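2-oxo-1,2-dihydroquinoline 8-monooxygenase, oxygenase component (Pseudomonas putida, PDB 1Z02) probably hydroxylates 2-oxo-1,2-dihydroquinoline at carbon 8, as the oxygenase component of a Rieske monooxygenase with a [2Fe-2S] cluster and a mononuclear iron. Local coordinates at residues C64-R72 and V77-L85; F110-L119 and L130-T138. All blocks are in the same frame, centred on the assembly; numbering follows the deposited sequence.

Both contacts belong to the Rieske [2Fe-2S] domain and follow one another along the chain: the hairpin of contact 1 closes before contact 2 begins. Their centres lie about 12 Å apart. Contact 1 sits in the three-stranded antiparallel sheet 58-63, 66-73, 76-81; contact 2 sets the middle strand and the turn of a second such sheet, 102-104, 110-113, 119-122, against the loop that follows it. The two meet directly: Lys81 N probably donates to Thr137 O, and Leu85 packs on Val136 and Thr134. Each also reaches the cluster, contact 1 through its ligand Cys84 and contact 2 through Phe110, and each touches the second subunit, which places the cluster near a subunit interface of the trimer.

Contact 1. Residues C64-R72 and V77-L85; sequences CGVPIVLRR and VFALKDQCL. With FES (Fe2/s2 (inorganic) cluster), chain H.
Val69 and Leu80 face each other as a hydrogen-bonded pair in an antiparallel beta hairpin of the Rieske domain, strands 66-73 and 76-81. Val69 N reaches Leu80 O at 2.8 Å, with an N-H...O angle of 168°, and Leu80 N answers to Val69 O; Arg71 and Phe78 pair likewise. Packing is tight on the face carrying Leu70, Arg72, Val77 and Ala79. There Leu70 CD2 meets Val77 CG1 at 4.0 Å, and strand 147-152 covers the face through Ile148. Val77 CG2 lies over one face of the Arg72 guanidinium, 3.4 Å from Arg72 NH2. The Arg72 chain, extended up to its bend at chi3 (-61°), turns its head back over that methyl; NE and NH2 hydrogen-bond Leu53 O and Gly75 O, and NH1 makes a salt bridge with Glu143 OE1. A leucine in place of Arg72 would probably leave Glu143 without its charged mate and strip Val77 CG2 of its flat cover. Looser are two partly exposed residues, Phe78 and Lys81. Across the hairpin the Phe78 ring meets only Arg71 O, at its edge near the ring plane; Leu114 packs on it from outside the pair. Lys81 runs alongside Pro67, CG to CG 4.1 Å, before its amine forms a salt bridge with Asp155. Asp82, the centre of an inverse gamma turn, donates its N to Pro67 O at 2.7 Å from well above the carbonyl plane; Ser92 OG hydrogen-bonds Asp82 OD1. The turn leads to Cys84, whose SG binds FE2 of the cluster at 2.4 Å, the iron Cys105 SG also holds.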
loop_
_atom_site.group_PDB
_atom_site.type_symbol
_atom_site.label_atom_id
_atom_site.label_comp_id
_atom_site.label_asym_id
_atom_site.label_seq_id
_atom_site.Cartn_x
_atom_site.Cartn_y
_atom_site.Cartn_z
ATOM N N CYS A 64 -2.975 18.926 -9.487
ATOM C CA CYS A 64 -3.349 18.265 -10.736
ATOM C C CYS A 64 -2.262 17.295 -11.188
ATOM O O CYS A 64 -2.030 17.127 -12.386
ATOM C CB CYS A 64 -3.625 19.279 -11.847
ATOM S SG CYS A 64 -5.192 20.197 -11.628
ATOM N N GLY A 65 -1.602 16.667 -10.218
ATOM C CA GLY A 65 -0.543 15.720 -10.519
ATOM C C GLY A 65 0.788 16.367 -10.903
ATOM O O GLY A 65 1.799 15.679 -11.055
ATOM N N VAL A 66 0.789 17.690 -11.048
ATOM C CA VAL A 66 1.989 18.429 -11.427
ATOM C C VAL A 66 2.791 18.912 -10.221
ATOM O O VAL A 66 2.291 19.662 -9.382
ATOM C CB VAL A 66 1.631 19.677 -12.269
ATOM C CG1 VAL A 66 2.899 20.383 -12.709
ATOM C CG2 VAL A 66 0.797 19.274 -13.470
ATOM N N PRO A 67 4.044 18.460 -10.111
ATOM C CA PRO A 67 4.915 18.868 -9.007
ATOM C C PRO A 67 5.380 20.311 -9.252
ATOM O O PRO A 67 5.906 20.640 -10.324
ATOM C CB PRO A 67 6.053 17.847 -9.068
ATOM C CG PRO A 67 6.117 17.494 -10.511
ATOM C CD PRO A 67 4.678 17.419 -10.939
ATOM N N ILE A 68 5.181 21.167 -8.257
ATOM C CA ILE A 68 5.533 22.580 -8.368
ATOM C C ILE A 68 6.374 23.057 -7.187
ATOM O O ILE A 68 6.105 22.710 -6.042
ATOM C CB ILE A 68 4.245 23.438 -8.415
ATOM C CG1 ILE A 68 3.396 23.039 -9.626
ATOM C CG2 ILE A 68 4.599 24.916 -8.489
ATOM C CD1 ILE A 68 1.985 23.651 -9.660
ATOM N N VAL A 69 7.390 23.863 -7.471
ATOM C CA VAL A 69 8.243 24.407 -6.431
ATOM C C VAL A 69 8.146 25.932 -6.488
ATOM O O VAL A 69 8.162 26.529 -7.572
ATOM C CB VAL A 69 9.709 23.952 -6.618
ATOM C CG1 VAL A 69 10.215 24.374 -7.990
ATOM C CG2 VAL A 69 10.586 24.525 -5.505
ATOM N N LEU A 70 8.012 26.555 -5.321
ATOM C CA LEU A 70 7.896 28.011 -5.250
ATOM C C LEU A 70 8.999 28.624 -4.398
ATOM O O LEU A 70 9.483 28.014 -3.440
ATOM C CB LEU A 70 6.540 28.431 -4.662
ATOM C CG LEU A 70 5.229 27.983 -5.316
ATOM C CD1 LEU A 70 4.877 26.581 -4.875
ATOM C CD2 LEU A 70 4.134 28.944 -4.927
ATOM N N ARG A 71 9.396 29.836 -4.767
ATOM C CA ARG A 71 10.420 30.566 -4.033
ATOM C C ARG A 71 10.110 32.052 -4.056
ATOM O O ARG A 71 9.679 32.581 -5.080
ATOM C CB ARG A 71 11.813 30.348 -4.639
ATOM C CG ARG A 71 12.907 31.102 -3.873
ATOM C CD ARG A 71 14.226 31.160 -4.617
ATOM N NE ARG A 71 15.228 31.888 -3.839
ATOM C CZ ARG A 71 16.353 32.396 -4.342
ATOM N NH1 ARG A 71 17.201 33.039 -3.553
ATOM N NH2 ARG A 71 16.628 32.276 -5.634
ATOM N N ARG A 72 10.308 32.724 -2.927
ATOM C CA ARG A 72 10.062 34.161 -2.876
ATOM C C ARG A 72 11.401 34.881 -2.900
ATOM O O ARG A 72 12.265 34.616 -2.066
ATOM C CB ARG A 72 9.307 34.560 -1.609
ATOM C CG ARG A 72 9.000 36.062 -1.544
ATOM C CD ARG A 72 8.479 36.486 -0.172
ATOM N NE ARG A 72 7.224 35.827 0.202
ATOM C CZ ARG A 72 6.034 36.123 -0.316
ATOM N NH1 ARG A 72 4.955 35.468 0.082
ATOM N NH2 ARG A 72 5.916 37.081 -1.228
ATOM N N VAL A 77 7.100 36.065 -5.606
ATOM C CA VAL A 77 7.073 34.600 -5.631
ATOM C C VAL A 77 7.091 34.044 -7.052
ATOM O O VAL A 77 6.362 34.518 -7.926
ATOM C CB VAL A 77 5.806 34.047 -4.931
ATOM C CG1 VAL A 77 5.797 32.532 -4.976
ATOM C CG2 VAL A 77 5.761 34.518 -3.499
ATOM N N PHE A 78 7.919 33.027 -7.271
ATOM C CA PHE A 78 8.023 32.382 -8.578
ATOM C C PHE A 78 7.671 30.912 -8.438
ATOM O O PHE A 78 7.890 30.313 -7.385
ATOM C CB PHE A 78 9.443 32.512 -9.145
ATOM C CG PHE A 78 9.852 33.928 -9.427
ATOM C CD1 PHE A 78 10.317 34.750 -8.406
ATOM C CD2 PHE A 78 9.728 34.456 -10.708
ATOM C CE1 PHE A 78 10.649 36.078 -8.655
ATOM C CE2 PHE A 78 10.056 35.785 -10.969
ATOM C CZ PHE A 78 10.518 36.597 -9.939
ATOM N N ALA A 79 7.126 30.327 -9.497
ATOM C CA ALA A 79 6.763 28.913 -9.464
ATOM C C ALA A 79 7.289 28.211 -10.715
ATOM O O ALA A 79 7.152 28.735 -11.818
ATOM C CB ALA A 79 5.252 28.771 -9.371
ATOM N N LEU A 80 7.900 27.039 -10.524
ATOM C CA LEU A 80 8.450 26.220 -11.605
ATOM C C LEU A 80 8.051 24.771 -11.328
ATOM O O LEU A 80 7.525 24.456 -10.252
ATOM C CB LEU A 80 9.983 26.305 -11.650
ATOM C CG LEU A 80 10.688 27.607 -12.028
ATOM C CD1 LEU A 80 10.471 28.641 -10.944
ATOM C CD2 LEU A 80 12.186 27.343 -12.207
ATOM N N LYS A 81 8.290 23.891 -12.295
ATOM C CA LYS A 81 7.954 22.492 -12.095
ATOM C C LYS A 81 9.010 21.895 -11.182
ATOM O O LYS A 81 10.206 22.035 -11.433
ATOM C CB LYS A 81 7.932 21.729 -13.414
ATOM C CG LYS A 81 7.486 20.289 -13.242
ATOM C CD LYS A 81 7.564 19.526 -14.560
ATOM C CE LYS A 81 6.519 20.006 -15.565
ATOM N NZ LYS A 81 6.564 19.190 -16.815
ATOM N N ASP A 82 8.560 21.232 -10.121
ATOM C CA ASP A 82 9.459 20.630 -9.138
ATOM C C ASP A 82 10.023 19.313 -9.671
ATOM O O ASP A 82 9.767 18.236 -9.109
ATOM C CB ASP A 82 8.695 20.391 -7.831
ATOM C CG ASP A 82 9.616 20.196 -6.638
ATOM O OD1 ASP A 82 9.103 19.808 -5.570
ATOM O OD2 ASP A 82 10.841 20.437 -6.773
ATOM N N GLN A 83 10.801 19.407 -10.746
ATOM C CA GLN A 83 11.396 18.226 -11.381
ATOM C C GLN A 83 12.610 18.607 -12.219
ATOM O O GLN A 83 12.487 19.278 -13.239
ATOM C CB GLN A 83 10.378 17.529 -12.290
ATOM C CG GLN A 83 10.934 16.289 -12.999
ATOM C CD GLN A 83 10.045 15.821 -14.140
ATOM O OE1 GLN A 83 9.900 16.509 -15.160
ATOM N NE2 GLN A 83 9.436 14.651 -13.972
ATOM N N CYS A 84 13.787 18.182 -11.784
ATOM C CA CYS A 84 15.012 18.482 -12.507
ATOM C C CYS A 84 15.011 17.688 -13.806
ATOM O O CYS A 84 14.660 16.504 -13.798
ATOM C CB CYS A 84 16.225 18.094 -11.666
ATOM S SG CYS A 84 17.792 18.503 -12.476
ATOM N N LEU A 85 15.406 18.347 -14.903
ATOM C CA LEU A 85 15.466 17.748 -16.246
ATOM C C LEU A 85 16.523 16.688 -16.348
ATOM O O LEU A 85 16.453 15.823 -17.218
ATOM C CB LEU A 85 15.871 18.759 -17.311
ATOM C CG LEU A 85 15.398 20.183 -17.323
ATOM C CD1 LEU A 85 15.984 20.953 -18.495
ATOM C CD2 LEU A 85 13.933 20.132 -17.369
HETATM FE FE1 FES H . 21.350 15.944 -11.706
HETATM FE FE2 FES H . 19.311 17.415 -10.907
HETATM S S1 FES H . 21.255 18.112 -11.546
HETATM S S2 FES H . 19.352 15.211 -10.950
#

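Contact 2. Residues F110-L119 and L130-T138; sequences FTFDLETGKL and LIGTTGVTT. With FES (Fe2/s2 (inorganic) cluster), chain H.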
loop_
_atom_site.group_PDB
_atom_site.type_symbol
_atom_site.label_atom_id
_atom_site.label_comp_id
_atom_site.label_asym_id
_atom_site.label_seq_id
_atom_site.Cartn_x
_atom_site.Cartn_y
_atom_site.Cartn_z
ATOM N N PHE A 110 22.067 21.383 -11.849
ATOM C CA PHE A 110 21.371 21.918 -13.013
ATOM C C PHE A 110 20.700 23.157 -12.432
ATOM O O PHE A 110 20.057 23.085 -11.386
ATOM C CB PHE A 110 20.323 20.930 -13.527
ATOM C CG PHE A 110 20.806 20.058 -14.666
ATOM C CD1 PHE A 110 22.019 19.373 -14.578
ATOM C CD2 PHE A 110 20.029 19.914 -15.822
ATOM C CE1 PHE A 110 22.460 18.550 -15.634
ATOM C CE2 PHE A 110 20.449 19.102 -16.877
ATOM C CZ PHE A 110 21.668 18.415 -16.788
ATOM N N THR A 111 20.869 24.297 -13.091
ATOM C CA THR A 111 20.310 25.542 -12.574
ATOM C C THR A 111 19.306 26.184 -13.516
ATOM O O THR A 111 19.540 26.286 -14.726
ATOM C CB THR A 111 21.444 26.537 -12.259
ATOM O OG1 THR A 111 22.405 25.905 -11.401
ATOM C CG2 THR A 111 20.897 27.755 -11.563
ATOM N N PHE A 112 18.185 26.629 -12.953
ATOM C CA PHE A 112 17.130 27.216 -13.766
ATOM C C PHE A 112 16.774 28.648 -13.398
ATOM O O PHE A 112 16.841 29.043 -12.232
ATOM C CB PHE A 112 15.873 26.338 -13.698
ATOM C CG PHE A 112 16.156 24.884 -13.906
ATOM C CD1 PHE A 112 16.442 24.061 -12.827
ATOM C CD2 PHE A 112 16.193 24.346 -15.185
ATOM C CE1 PHE A 112 16.769 22.720 -13.017
ATOM C CE2 PHE A 112 16.518 23.010 -15.388
ATOM C CZ PHE A 112 16.808 22.192 -14.302
ATOM N N ASP A 113 16.400 29.418 -14.415
ATOM C CA ASP A 113 16.015 30.809 -14.231
ATOM C C ASP A 113 14.595 30.851 -13.675
ATOM O O ASP A 113 13.684 30.258 -14.244
ATOM C CB ASP A 113 16.075 31.543 -15.564
ATOM C CG ASP A 113 15.795 33.008 -15.413
ATOM O OD1 ASP A 113 16.409 33.656 -14.597
ATOM O OD2 ASP A 113 14.954 33.556 -16.096
ATOM N N LEU A 114 14.415 31.541 -12.556
ATOM C CA LEU A 114 13.107 31.630 -11.919
ATOM C C LEU A 114 12.022 32.200 -12.817
ATOM O O LEU A 114 10.866 31.798 -12.727
ATOM C CB LEU A 114 13.193 32.478 -10.654
ATOM C CG LEU A 114 13.962 31.861 -9.484
ATOM C CD1 LEU A 114 14.049 32.879 -8.356
ATOM C CD2 LEU A 114 13.262 30.603 -9.011
ATOM N N GLU A 115 12.390 33.132 -13.682
ATOM C CA GLU A 115 11.423 33.768 -14.564
ATOM C C GLU A 115 10.998 32.962 -15.778
ATOM O O GLU A 115 9.813 32.816 -16.043
ATOM C CB GLU A 115 11.978 35.093 -15.072
ATOM C CG GLU A 115 11.030 35.801 -16.008
ATOM C CD GLU A 115 10.330 36.930 -15.321
ATOM O OE1 GLU A 115 11.030 37.861 -14.889
ATOM O OE2 GLU A 115 9.091 36.894 -15.199
ATOM N N THR A 116 11.973 32.468 -16.529
ATOM C CA THR A 116 11.696 31.741 -17.753
ATOM C C THR A 116 11.791 30.238 -17.624
ATOM O O THR A 116 11.291 29.518 -18.480
ATOM C CB THR A 116 12.668 32.186 -18.869
ATOM O OG1 THR A 116 14.015 31.814 -18.525
ATOM C CG2 THR A 116 12.600 33.693 -19.045
ATOM N N GLY A 117 12.470 29.778 -16.578
ATOM C CA GLY A 117 12.630 28.355 -16.354
ATOM C C GLY A 117 13.769 27.758 -17.157
ATOM O O GLY A 117 14.076 26.574 -17.009
ATOM N N LYS A 118 14.407 28.566 -17.999
ATOM C CA LYS A 118 15.512 28.093 -18.832
ATOM C C LYS A 118 16.703 27.555 -18.041
ATOM O O LYS A 118 17.024 28.048 -16.956
ATOM C CB LYS A 118 16.011 29.211 -19.756
ATOM C CG LYS A 118 17.114 28.754 -20.718
ATOM C CD LYS A 118 17.639 29.882 -21.586
ATOM C CE LYS A 118 18.489 30.857 -20.795
ATOM N NZ LYS A 118 19.103 31.904 -21.681
ATOM N N LEU A 119 17.354 26.537 -18.601
ATOM C CA LEU A 119 18.544 25.945 -17.995
ATOM C C LEU A 119 19.652 26.950 -18.275
ATOM O O LEU A 119 20.152 27.038 -19.403
ATOM C CB LEU A 119 18.871 24.600 -18.660
ATOM C CG LEU A 119 20.136 23.876 -18.177
ATOM C CD1 LEU A 119 20.028 23.608 -16.693
ATOM C CD2 LEU A 119 20.320 22.569 -18.947
ATOM N N LEU A 130 24.146 21.186 -23.504
ATOM C CA LEU A 130 22.730 21.149 -23.161
ATOM C C LEU A 130 22.245 22.484 -22.632
ATOM O O LEU A 130 21.100 22.866 -22.849
ATOM C CB LEU A 130 22.453 20.057 -22.120
ATOM C CG LEU A 130 20.971 19.836 -21.798
ATOM C CD1 LEU A 130 20.268 19.230 -22.998
ATOM C CD2 LEU A 130 20.837 18.938 -20.598
ATOM N N ILE A 131 23.131 23.197 -21.948
ATOM C CA ILE A 131 22.795 24.488 -21.360
ATOM C C ILE A 131 22.149 25.454 -22.355
ATOM O O ILE A 131 22.648 25.650 -23.463
ATOM C CB ILE A 131 24.052 25.142 -20.735
ATOM C CG1 ILE A 131 24.599 24.239 -19.621
ATOM C CG2 ILE A 131 23.706 26.533 -20.190
ATOM C CD1 ILE A 131 25.916 24.708 -19.033
ATOM N N GLY A 132 21.026 26.042 -21.947
ATOM C CA GLY A 132 20.305 26.978 -22.795
ATOM C C GLY A 132 19.394 26.367 -23.850
ATOM O O GLY A 132 18.567 27.080 -24.428
ATOM N N THR A 133 19.521 25.062 -24.099
ATOM C CA THR A 133 18.702 24.399 -25.116
ATOM C C THR A 133 17.358 23.892 -24.598
ATOM O O THR A 133 16.554 23.366 -25.366
ATOM C CB THR A 133 19.452 23.214 -25.776
ATOM O OG1 THR A 133 19.515 22.107 -24.871
ATOM C CG2 THR A 133 20.869 23.628 -26.145
ATOM N N THR A 134 17.113 24.066 -23.302
ATOM C CA THR A 134 15.860 23.637 -22.699
ATOM C C THR A 134 15.686 24.253 -21.304
ATOM O O THR A 134 16.484 25.087 -20.868
ATOM C CB THR A 134 15.793 22.079 -22.611
ATOM O OG1 THR A 134 14.520 21.674 -22.096
ATOM C CG2 THR A 134 16.903 21.538 -21.715
ATOM N N GLY A 135 14.630 23.846 -20.615
ATOM C CA GLY A 135 14.370 24.357 -19.282
ATOM C C GLY A 135 13.134 23.692 -18.708
ATOM O O GLY A 135 12.555 22.794 -19.331
ATOM N N VAL A 136 12.728 24.113 -17.515
ATOM C CA VAL A 136 11.539 23.549 -16.882
ATOM C C VAL A 136 10.350 24.479 -17.053
ATOM O O VAL A 136 10.511 25.674 -17.310
ATOM C CB VAL A 136 11.750 23.293 -15.374
ATOM C CG1 VAL A 136 12.793 22.207 -15.171
ATOM C CG2 VAL A 136 12.181 24.573 -14.680
ATOM N N THR A 137 9.153 23.922 -16.918
ATOM C CA THR A 137 7.932 24.699 -17.069
ATOM C C THR A 137 7.796 25.783 -15.994
ATOM O O THR A 137 8.200 25.587 -14.842
ATOM C CB THR A 137 6.685 23.781 -16.988
ATOM O OG1 THR A 137 6.831 22.693 -17.911
ATOM C CG2 THR A 137 5.411 24.563 -17.342
ATOM N N THR A 138 7.234 26.926 -16.376
ATOM C CA THR A 138 6.998 28.009 -15.429
ATOM C C THR A 138 5.500 28.093 -15.190
ATOM O O THR A 138 4.709 27.805 -16.082
ATOM C CB THR A 138 7.449 29.396 -15.970
ATOM O OG1 THR A 138 6.671 29.736 -17.122
ATOM C CG2 THR A 138 8.925 29.389 -16.333
HETATM FE FE1 FES H . 21.350 15.944 -11.706
HETATM FE FE2 FES H . 19.311 17.415 -10.907
HETATM S S1 FES H . 21.255 18.112 -11.546
HETATM S S2 FES H . 19.352 15.211 -10.950
HETATM O O HOH W 1 10.992 27.059 -19.676
#
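Leu119 N donates to Thr134 O at 2.8 Å. Two more backbone bonds flank this one: Gly132 N to Leu119 O, and Val136 N to Gly117 O. A water bridges Thr116 O and Val136 O, donating to both. Side-chain polar bonds shape the turn: Asp113 OD2 accepts from Thr116 N (3.2 Å), an Asx motif, and also from Thr116 OG1. Gly117 has positive phi, and a side chain there would run into Val136 O.

Apolar contacts come next. With Val136 CG1 set anti to the carbonyl carbon (chi1 -66°), this methyl sits over one face of the Phe112 ring, a CH-pi contact 4.1 Å from its centroid. Leu119 CD2 packs on Leu130 CG at 4.0 Å. Leu130 CD2 touches Phe110 CE2 at 3.7 Å, the side chains crossing at about a right angle.

At the cluster, Phe110 CD1 lies 3.4 Å from S1, and the ring stacks on His86.

Strand 110-113 runs between 102-104 and 119-122; Leu114 and, from segment 130-138, Val136 both pack on Leu80 of strand 76-81, and Phe110 packs on Val388 of the second subunit.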